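Local atomic coordinates of glycoside Hydrolase (Bacteroides plebeius, PDB entry 5T3B), a protein that belongs to glycoside hydrolase family 50 and probably hydrolyses glycosidic bonds in polysaccharides, in a subfamily enriched among human gut Bacteroidetes. Residues F101-N106 / E329-G334; P120-G125 / K430-W435; C355-I360 / P384-E389. All blocks are in the same frame, centred on the assembly; numbering follows the deposited sequence. Where two conformers were deposited one is given.

Overall arrangement
The three contacts lie close together, their centres 9 to 11 Å apart, with contact 3 nearest the middle of the chain. Segments of contacts 1 and 2 alternate along the sequence, whereas contact 3 falls entirely between 120-125 and 430-435 and opens after contact 1 has closed. Contacts 2 and 3 are successive steps of one parallel arrangement: strand 358-361 pairs with 385-394, which pairs with 432-437, which pairs with 120-126. Contact 1 borders both: the ring of F101 packs on Y121, and L333 and Y332 bond to S359 and D356. Residues far apart in sequence thus become neighbours, consistent with the closed (beta/alpha)8 barrel of family 50 glycoside hydrolases.

Contact 1 of 3, residues F101-N106 / E329-G334; sequences FRVEKN and ELLYLG. With EDO (1,2-ethanediol), chain M.
The start of a beta hairpin, strand 102-105 paired with 111-114, meets the loop between helices 300-324 and 345-354 through F101, R102, V103 and L331. L331 CG points away from its own carbonyl carbon (chi1 -60°), which sets the fork of the side chain against the F101 carbonyl, with CG 3.6 Å from F101 O and a methyl to each side of that line. CD1 continues along the strand, lying 3.9 Å from R102 CA and 4.3 Å from V103 CG2. The F101 ring turns away from the loop to pack on I113 and T188, leaving its CB to touch L331.

One water donates to F101 O at 2.7 Å and to E329 O at 2.8 Å, tying two carbonyls that could not bond directly; a second bridges the same oxygens, although further acceptors compete for its protons. A bound 1,2-ethanediol, probably from the crystallisation liquor, lies with C1 against the E329 carbonyl carbon and O1 near both L330 O and D356 OD2, its proton's acceptor unsettled.

On the strand, R102 holds E104 end-on: NH1 (3.1 Å) and NH2 both reach OE1, while NH2 also bonds K96 O. Cutting L331 back to alanine removes CG and both methyls, and would probably open a gap beneath the F101 carbonyl and leave V103 CG2 without its apolar neighbour from the loop. The arrangement is consistent with a hairpin packed against a segment of barrel wall, 329-334 also pairing through its backbone with F249, here joined by one leucine and bridging water.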
loop_
_atom_site.group_PDB
_atom_site.type_symbol
_atom_site.label_atom_id
_atom_site.label_comp_id
_atom_site.label_asym_id
_atom_site.label_seq_id
_atom_site.Cartn_x
_atom_site.Cartn_y
_atom_site.Cartn_z
ATOM N N PHE A 101 -7.506 -1.261 16.157
ATOM C CA PHE A 101 -6.230 -1.430 15.465
ATOM C C PHE A 101 -5.277 -0.323 15.890
ATOM O O PHE A 101 -5.649 0.841 15.920
ATOM C CB PHE A 101 -6.427 -1.464 13.934
ATOM C CG PHE A 101 -6.905 -2.790 13.420
ATOM C CD1 PHE A 101 -6.032 -3.855 13.307
ATOM C CD2 PHE A 101 -8.215 -2.972 13.089
ATOM C CE1 PHE A 101 -6.462 -5.104 12.841
ATOM C CE2 PHE A 101 -8.651 -4.213 12.617
ATOM C CZ PHE A 101 -7.780 -5.273 12.501
ATOM N N ARG A 102 -4.039 -0.699 16.080
ATOM C CA ARG A 102 -3.007 0.284 16.476
ATOM C C ARG A 102 -1.635 -0.231 16.045
ATOM O O ARG A 102 -1.544 -1.324 15.508
ATOM C CB ARG A 102 -3.075 0.534 17.990
ATOM C CG ARG A 102 -2.655 -0.643 18.807
ATOM C CD ARG A 102 -2.926 -0.430 20.300
ATOM N NE ARG A 102 -2.365 -1.440 21.125
ATOM C CZ ARG A 102 -1.093 -1.538 21.416
ATOM N NH1 ARG A 102 -0.213 -0.600 21.022
ATOM N NH2 ARG A 102 -0.661 -2.575 22.087
ATOM N N VAL A 103 -0.582 0.559 16.277
ATOM C CA VAL A 103 0.750 0.225 15.869
ATOM C C VAL A 103 1.609 -0.021 17.086
ATOM O O VAL A 103 1.632 0.819 17.999
ATOM C CB VAL A 103 1.352 1.307 14.968
ATOM C CG1 VAL A 103 2.721 0.940 14.497
ATOM C CG2 VAL A 103 0.426 1.612 13.808
ATOM N N GLU A 104 2.388 -1.107 17.065
ATOM C CA GLU A 104 3.344 -1.454 18.105
ATOM C C GLU A 104 4.771 -1.716 17.530
ATOM O O GLU A 104 4.970 -1.844 16.366
ATOM C CB GLU A 104 2.893 -2.754 18.717
ATOM C CG GLU A 104 2.069 -2.510 19.953
ATOM C CD GLU A 104 2.912 -2.130 21.140
ATOM O OE1 GLU A 104 2.312 -1.890 22.149
ATOM O OE2 GLU A 104 4.149 -2.043 21.052
ATOM N N LYS A 105 5.770 -1.910 18.411
ATOM C CA LYS A 105 7.135 -2.328 18.009
ATOM C C LYS A 105 7.645 -3.301 19.063
ATOM O O LYS A 105 7.500 -3.042 20.268
ATOM C CB LYS A 105 8.085 -1.097 17.795
ATOM C CG LYS A 105 9.502 -1.515 17.421
ATOM C CD LYS A 105 10.441 -0.551 16.657
ATOM C CE LYS A 105 10.816 0.788 17.179
ATOM N NZ LYS A 105 11.413 1.534 16.037
ATOM N N ASN A 106 8.188 -4.414 18.606
ATOM C CA ASN A 106 8.696 -5.468 19.520
ATOM C C ASN A 106 10.131 -5.158 19.894
ATOM O O ASN A 106 10.755 -4.179 19.400
ATOM C CB ASN A 106 8.495 -6.940 18.976
ATOM C CG ASN A 106 9.417 -7.326 17.875
ATOM O OD1 ASN A 106 10.419 -6.637 17.625
ATOM N ND2 ASN A 106 9.052 -8.475 17.118
ATOM N N GLU A 329 -8.571 7.616 17.512
ATOM C CA GLU A 329 -7.910 6.351 17.428
ATOM C C GLU A 329 -7.955 5.729 16.024
ATOM O O GLU A 329 -7.334 4.664 15.834
ATOM C CB GLU A 329 -8.473 5.327 18.431
ATOM C CG GLU A 329 -8.138 5.645 19.881
ATOM C CD GLU A 329 -8.899 4.724 20.792
ATOM O OE1 GLU A 329 -8.366 3.622 21.150
ATOM O OE2 GLU A 329 -10.105 5.062 21.088
ATOM N N LEU A 330 -8.586 6.406 15.041
ATOM C CA LEU A 330 -8.580 5.918 13.650
ATOM C C LEU A 330 -7.154 6.032 13.134
ATOM O O LEU A 330 -6.585 7.127 13.203
ATOM C CB LEU A 330 -9.529 6.765 12.846
ATOM C CG LEU A 330 -9.740 6.363 11.404
ATOM C CD1 LEU A 330 -10.317 4.953 11.302
ATOM C CD2 LEU A 330 -10.625 7.387 10.711
ATOM N N LEU A 331 -6.602 4.980 12.536
ATOM C CA LEU A 331 -5.263 5.036 11.989
ATOM C C LEU A 331 -5.221 5.757 10.649
ATOM O O LEU A 331 -6.002 5.462 9.738
ATOM C CB LEU A 331 -4.636 3.657 11.843
ATOM C CG LEU A 331 -4.479 2.844 13.120
ATOM C CD1 LEU A 331 -3.772 1.533 12.831
ATOM C CD2 LEU A 331 -3.735 3.640 14.176
ATOM N N TYR A 332 -4.199 6.620 10.527
ATOM C CA TYR A 332 -3.911 7.312 9.304
ATOM C C TYR A 332 -2.776 6.578 8.597
ATOM O O TYR A 332 -1.656 6.510 9.075
ATOM C CB TYR A 332 -3.582 8.759 9.552
ATOM C CG TYR A 332 -3.240 9.550 8.318
ATOM C CD1 TYR A 332 -3.859 9.305 7.098
ATOM C CD2 TYR A 332 -2.276 10.512 8.367
ATOM C CE1 TYR A 332 -3.534 10.028 5.947
ATOM C CE2 TYR A 332 -1.937 11.259 7.274
ATOM C CZ TYR A 332 -2.540 11.017 6.048
ATOM O OH TYR A 332 -2.198 11.692 4.924
ATOM N N LEU A 333 -3.110 6.033 7.412
ATOM C CA LEU A 333 -2.166 5.163 6.657
ATOM C C LEU A 333 -1.557 5.894 5.473
ATOM O O LEU A 333 -0.970 5.219 4.618
ATOM C CB LEU A 333 -2.898 3.920 6.212
ATOM C CG LEU A 333 -3.668 3.139 7.273
ATOM C CD1 LEU A 333 -4.416 1.969 6.651
ATOM C CD2 LEU A 333 -2.784 2.639 8.385
ATOM N N GLY A 334 -1.604 7.204 5.461
ATOM C CA GLY A 334 -0.849 7.964 4.478
ATOM C C GLY A 334 -1.511 8.160 3.136
ATOM O O GLY A 334 -2.728 8.122 2.995
HETATM C C1 EDO M . -5.002 7.237 15.720
HETATM O O1 EDO M . -4.466 8.077 14.682
HETATM C C2 EDO M . -4.099 7.245 16.980
HETATM O O2 EDO M . -2.817 6.938 16.380
HETATM O O HOH W 1 -5.693 3.127 17.431
HETATM O O HOH W 2 -7.985 2.012 15.026
#

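Contact 2 of 3, residues P120-G125 / K430-W435; sequences PYYVRG and KNCVGW
Y122 and W435 meet edge to face: the edge of the tyrosine is directed at the indole, offset, with planes at 72° and Y122 CE2 3.4 Å from W435 CZ3. One face of the Y122 ring carries V433 O, 3.7 Å from CD1, while W435 CZ3 lies at its edge. V123 O stands over a face of the indole, and R124 CG comes in obliquely. Y122 has CG opposite its backbone N (chi1 -166°), which swings the ring across G434 CA. Helices 412-427 and 472-480 pack on both aromatics.

The R124 guanidinium stands nearly perpendicular to the indole and turns back on its own strand. NE at 2.9 Å and NH2 at 3.0 Å grip the single oxygen Y122 O, while NH1 reaches Y79 and N469.

Between the parallel strands, V123 N bonds V433 O at 3.0 Å, and W435 N bonds V123 O and G125 N bonds W435 O, each at 2.9 Å. At G434 a beta carbon would collide with V123 O. One water joins Y121 O to V433 O; a second joins Y122 OH to C432 O.

In this buried, probably barrel-closing seam, V123 N and O, W435 N and O, G125 N, V433 O and Y122 O are thus paired, the aromatic cover has its polar ends bonded, Y122 OH to water and W435 NE1 to Y419, and R124 is likely to polarise the Y122 carbonyl.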
loop_
_atom_site.group_PDB
_atom_site.type_symbol
_atom_site.label_atom_id
_atom_site.label_comp_id
_atom_site.label_asym_id
_atom_site.label_seq_id
_atom_site.Cartn_x
_atom_site.Cartn_y
_atom_site.Cartn_z
ATOM N N PRO A 120 -0.898 -9.592 17.082
ATOM C CA PRO A 120 -0.182 -9.006 15.931
ATOM C C PRO A 120 -0.852 -9.445 14.598
ATOM O O PRO A 120 -0.950 -10.647 14.334
ATOM C CB PRO A 120 1.238 -9.584 16.045
ATOM C CG PRO A 120 1.041 -10.860 16.783
ATOM C CD PRO A 120 -0.088 -10.634 17.732
ATOM N N TYR A 121 -1.231 -8.458 13.801
ATOM C CA TYR A 121 -1.838 -8.684 12.515
ATOM C C TYR A 121 -0.858 -8.267 11.449
ATOM O O TYR A 121 -0.660 -7.057 11.242
ATOM C CB TYR A 121 -3.149 -7.891 12.343
ATOM C CG TYR A 121 -3.720 -7.967 10.954
ATOM C CD1 TYR A 121 -3.877 -9.209 10.321
ATOM C CD2 TYR A 121 -4.004 -6.815 10.235
ATOM C CE1 TYR A 121 -4.287 -9.309 9.023
ATOM C CE2 TYR A 121 -4.441 -6.909 8.908
ATOM C CZ TYR A 121 -4.583 -8.147 8.317
ATOM O OH TYR A 121 -4.948 -8.267 6.986
ATOM N N TYR A 122 -0.270 -9.207 10.741
ATOM C CA TYR A 122 0.584 -8.915 9.618
ATOM C C TYR A 122 -0.323 -8.621 8.448
ATOM O O TYR A 122 -1.127 -9.470 8.042
ATOM C CB TYR A 122 1.570 -10.050 9.333
ATOM C CG TYR A 122 2.649 -9.585 8.396
ATOM C CD1 TYR A 122 3.716 -8.844 8.845
ATOM C CD2 TYR A 122 2.540 -9.759 7.014
ATOM C CE1 TYR A 122 4.666 -8.348 7.984
ATOM C CE2 TYR A 122 3.486 -9.222 6.151
ATOM C CZ TYR A 122 4.577 -8.530 6.642
ATOM O OH TYR A 122 5.507 -8.023 5.788
ATOM N N VAL A 123 -0.252 -7.404 7.894
ATOM C CA VAL A 123 -1.255 -7.003 6.917
ATOM C C VAL A 123 -1.068 -7.794 5.620
ATOM O O VAL A 123 0.016 -7.764 5.014
ATOM C CB VAL A 123 -1.209 -5.497 6.596
ATOM C CG1 VAL A 123 -2.270 -5.150 5.590
ATOM C CG2 VAL A 123 -1.390 -4.692 7.882
ATOM N N ARG A 124 -2.143 -8.480 5.176
ATOM C CA ARG A 124 -2.212 -9.144 3.872
ATOM C C ARG A 124 -3.548 -8.770 3.275
ATOM O O ARG A 124 -4.573 -9.292 3.662
ATOM C CB ARG A 124 -2.010 -10.640 4.032
ATOM C CG ARG A 124 -0.566 -11.042 4.333
ATOM C CD ARG A 124 -0.462 -12.267 5.232
ATOM N NE ARG A 124 -1.001 -11.924 6.550
ATOM C CZ ARG A 124 -1.646 -12.732 7.374
ATOM N NH1 ARG A 124 -1.631 -14.043 7.179
ATOM N NH2 ARG A 124 -2.299 -12.203 8.395
ATOM N N GLY A 125 -3.505 -7.766 2.386
ATOM C CA GLY A 125 -4.685 -7.200 1.833
ATOM C C GLY A 125 -4.832 -7.368 0.327
ATOM O O GLY A 125 -3.900 -7.742 -0.366
ATOM N N LYS A 430 12.028 -5.082 8.864
ATOM C CA LYS A 430 11.385 -5.044 10.171
ATOM C C LYS A 430 10.466 -3.850 10.354
ATOM O O LYS A 430 9.608 -3.850 11.245
ATOM C CB LYS A 430 12.437 -5.034 11.254
ATOM C CG LYS A 430 13.253 -6.300 11.360
ATOM C CD LYS A 430 14.087 -6.320 12.647
ATOM C CE LYS A 430 15.378 -7.106 12.521
ATOM N NZ LYS A 430 16.058 -6.900 13.804
ATOM N N ASN A 431 10.638 -2.848 9.484
ATOM C CA ASN A 431 9.775 -1.698 9.448
ATOM C C ASN A 431 8.599 -1.798 8.477
ATOM O O ASN A 431 7.839 -0.826 8.356
ATOM C CB ASN A 431 10.553 -0.389 9.148
ATOM C CG ASN A 431 11.350 -0.452 7.878
ATOM O OD1 ASN A 431 11.991 -1.466 7.551
ATOM N ND2 ASN A 431 11.427 0.690 7.210
ATOM N N CYS A 432 8.415 -2.965 7.846
ATOM C CA CYS A 432 7.237 -3.165 6.991
ATOM C C CYS A 432 6.203 -3.981 7.751
ATOM O O CYS A 432 6.560 -5.070 8.229
ATOM C CB CYS A 432 7.657 -3.901 5.720
ATOM S SG CYS A 432 6.264 -4.254 4.616
ATOM N N VAL A 433 4.990 -3.458 7.870
ATOM C CA VAL A 433 3.949 -4.143 8.597
ATOM C C VAL A 433 2.998 -4.966 7.692
ATOM O O VAL A 433 2.096 -5.588 8.218
ATOM C CB VAL A 433 3.102 -3.168 9.439
ATOM C CG1 VAL A 433 3.924 -2.646 10.591
ATOM C CG2 VAL A 433 2.491 -2.046 8.643
ATOM N N GLY A 434 3.299 -5.024 6.373
ATOM C CA GLY A 434 2.649 -5.886 5.458
ATOM C C GLY A 434 2.351 -5.195 4.140
ATOM O O GLY A 434 2.990 -4.204 3.745
ATOM N N TRP A 435 1.433 -5.825 3.416
ATOM C CA TRP A 435 1.253 -5.475 2.002
ATOM C C TRP A 435 -0.168 -5.722 1.548
ATOM O O TRP A 435 -0.967 -6.409 2.212
ATOM C CB TRP A 435 2.225 -6.276 1.106
ATOM C CG TRP A 435 2.025 -7.766 1.195
ATOM C CD1 TRP A 435 0.988 -8.493 0.656
ATOM C CD2 TRP A 435 2.859 -8.710 1.883
ATOM N NE1 TRP A 435 1.133 -9.809 0.995
ATOM C CE2 TRP A 435 2.284 -9.998 1.707
ATOM C CE3 TRP A 435 4.084 -8.615 2.544
ATOM C CZ2 TRP A 435 2.856 -11.150 2.238
ATOM C CZ3 TRP A 435 4.649 -9.760 3.050
ATOM C CH2 TRP A 435 4.047 -11.015 2.888
HETATM O O HOH W 3 1.825 -5.931 11.104
HETATM O O HOH W 4 7.823 -7.291 7.079
#

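Contact 3 of 3, residues C355-I360 / P384-E389; sequences CDVISI and PFMVTE. With EDO (1,2-ethanediol), chain M.
Backbone bonding comes first: strand segments 358-360 and 385-389 run parallel, their axes 32° apart, in a ladder of four hydrogen bonds. I358 N reaches P384 O at 2.9 Å in an almost straight bond (176°), M386 N reaches I358 O at 2.8 Å, I360 N reaches M386 O at 3.0 Å, and T388 N closes the series on I360 O at 2.8 Å. The I358 oxygen also receives a CA-H contact from F385 CA, and the I360 oxygen one from V387 CA.

The apolar contacts divide between the two sides of the sheet. With I358 and F385, the CB atoms lie 4.1 Å apart, and I360 CD1 approaches F385 CB at the same distance of 4.1 Å; the phenyl ring leads away, has V387 CG2 at its edge and meets W376 edge-to-face. On the side of S359 and M386, V357 CG1 touches M386 CG at 3.8 Å. The M386 CG sits between its backbone N and carbonyl carbon (chi1 61°), bringing the chain beside V357 before it bends at the sulfur. S359 CB lies against T388 CG2 at 3.5 Å.

The polar side chains find their partners outside the two segments. S359 OG bonds L333 O and R336 N, T388 OG1 bonds N361, and E389 forms a salt bridge with R336 and a bond to Y363 OH. D356 pairs with K319 and accepts from Y332 N, with a 1,2-ethanediol beside its carboxylate.

Two strands of a beta-alpha-beta unit, linked through helix 370-379, are thus joined by hydrogen bonds that are all main-chain, with apolar side chains packed on both sides; S359, D356 and E389 reach L333, Y332 and R336, and E389, just past the ladder, is held by R336 and Y363.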
loop_
_atom_site.group_PDB
_atom_site.type_symbol
_atom_site.label_atom_id
_atom_site.label_comp_id
_atom_site.label_asym_id
_atom_site.label_seq_id
_atom_site.Cartn_x
_atom_site.Cartn_y
_atom_site.Cartn_z
ATOM N N CYS A 355 2.061 10.126 9.944
ATOM C CA CYS A 355 1.315 8.955 9.551
ATOM C C CYS A 355 1.475 7.891 10.645
ATOM O O CYS A 355 2.552 7.724 11.213
ATOM C CB CYS A 355 1.792 8.380 8.228
ATOM S SG CYS A 355 1.606 9.435 6.814
ATOM N N ASP A 356 0.407 7.152 10.939
ATOM C CA ASP A 356 0.592 5.965 11.749
ATOM C C ASP A 356 1.360 4.863 11.037
ATOM O O ASP A 356 2.150 4.137 11.618
ATOM C CB ASP A 356 -0.748 5.472 12.236
ATOM C CG ASP A 356 -1.422 6.501 13.123
ATOM O OD1 ASP A 356 -0.875 6.733 14.254
ATOM O OD2 ASP A 356 -2.470 7.083 12.757
ATOM N N VAL A 357 1.088 4.730 9.731
ATOM C CA VAL A 357 1.828 3.822 8.845
ATOM C C VAL A 357 2.007 4.597 7.535
ATOM O O VAL A 357 1.065 5.218 7.076
ATOM C CB VAL A 357 1.065 2.514 8.564
ATOM C CG1 VAL A 357 1.877 1.581 7.708
ATOM C CG2 VAL A 357 0.653 1.836 9.857
ATOM N N ILE A 358 3.210 4.544 6.987
ATOM C CA ILE A 358 3.504 5.148 5.707
ATOM C C ILE A 358 3.092 4.190 4.599
ATOM O O ILE A 358 3.584 3.062 4.565
ATOM C CB ILE A 358 4.984 5.504 5.593
ATOM C CG1 ILE A 358 5.413 6.414 6.741
ATOM C CG2 ILE A 358 5.285 6.153 4.246
ATOM C CD1 ILE A 358 6.885 6.595 6.852
ATOM N N SER A 359 2.208 4.590 3.693
ATOM C CA SER A 359 1.869 3.717 2.589
ATOM C C SER A 359 2.729 4.037 1.389
ATOM O O SER A 359 2.942 5.229 1.014
ATOM C CB SER A 359 0.380 3.829 2.246
ATOM O OG SER A 359 -0.064 5.179 2.201
ATOM N N ILE A 360 3.161 2.962 0.713
ATOM C CA ILE A 360 4.028 3.037 -0.474
ATOM C C ILE A 360 3.486 2.057 -1.529
ATOM O O ILE A 360 3.374 0.870 -1.246
ATOM C CB ILE A 360 5.484 2.741 -0.128
ATOM C CG1 ILE A 360 6.002 3.842 0.898
ATOM C CG2 ILE A 360 6.334 2.634 -1.378
ATOM C CD1 ILE A 360 7.387 3.599 1.433
ATOM N N PRO A 384 6.550 2.666 10.810
ATOM C CA PRO A 384 6.594 1.620 9.752
ATOM C C PRO A 384 5.934 2.074 8.473
ATOM O O PRO A 384 5.211 3.090 8.415
ATOM C CB PRO A 384 5.871 0.453 10.369
ATOM C CG PRO A 384 4.809 1.170 11.240
ATOM C CD PRO A 384 5.578 2.315 11.845
ATOM N N PHE A 385 6.187 1.261 7.448
ATOM C CA PHE A 385 5.516 1.412 6.165
ATOM C C PHE A 385 4.749 0.123 5.836
ATOM O O PHE A 385 4.973 -0.939 6.429
ATOM C CB PHE A 385 6.501 1.772 5.031
ATOM C CG PHE A 385 7.380 0.666 4.573
ATOM C CD1 PHE A 385 8.542 0.357 5.212
ATOM C CD2 PHE A 385 7.045 -0.051 3.442
ATOM C CE1 PHE A 385 9.383 -0.630 4.786
ATOM C CE2 PHE A 385 7.891 -1.065 2.958
ATOM C CZ PHE A 385 9.068 -1.371 3.641
ATOM N N MET A 386 3.852 0.273 4.859
ATOM C CA MET A 386 3.152 -0.860 4.267
ATOM C C MET A 386 3.213 -0.683 2.752
ATOM O O MET A 386 3.167 0.458 2.282
ATOM C CB MET A 386 1.710 -0.976 4.722
ATOM C CG MET A 386 0.834 0.171 4.387
ATOM S SD MET A 386 -0.826 0.113 5.090
ATOM C CE MET A 386 -1.435 -1.301 4.279
ATOM N N VAL A 387 3.245 -1.771 2.026
ATOM C CA VAL A 387 3.196 -1.737 0.558
ATOM C C VAL A 387 1.750 -1.839 0.176
ATOM O O VAL A 387 1.104 -2.876 0.364
ATOM C CB VAL A 387 4.075 -2.799 -0.048
ATOM C CG1 VAL A 387 3.828 -2.844 -1.574
ATOM C CG2 VAL A 387 5.525 -2.537 0.284
ATOM N N THR A 388 1.223 -0.784 -0.388
ATOM C CA THR A 388 -0.197 -0.717 -0.713
ATOM C C THR A 388 -0.532 -1.212 -2.104
ATOM O O THR A 388 -1.723 -1.430 -2.389
ATOM C CB THR A 388 -0.746 0.697 -0.480
ATOM O OG1 THR A 388 0.241 1.684 -0.822
ATOM C CG2 THR A 388 -1.119 0.894 0.974
ATOM N N GLU A 389 0.453 -1.384 -2.962
ATOM C CA GLU A 389 0.197 -1.985 -4.264
ATOM C C GLU A 389 1.478 -2.640 -4.765
ATOM O O GLU A 389 2.546 -2.047 -4.666
ATOM C CB GLU A 389 -0.183 -0.962 -5.357
ATOM C CG GLU A 389 -1.424 -0.146 -5.126
ATOM C CD GLU A 389 -1.770 0.821 -6.193
ATOM O OE1 GLU A 389 -1.245 0.770 -7.320
ATOM O OE2 GLU A 389 -2.667 1.689 -5.900
HETATM C C1 EDO M . -5.002 7.237 15.720
HETATM O O1 EDO M . -4.466 8.077 14.682
HETATM C C2 EDO M . -4.099 7.245 16.980
HETATM O O2 EDO M . -2.817 6.938 16.380
#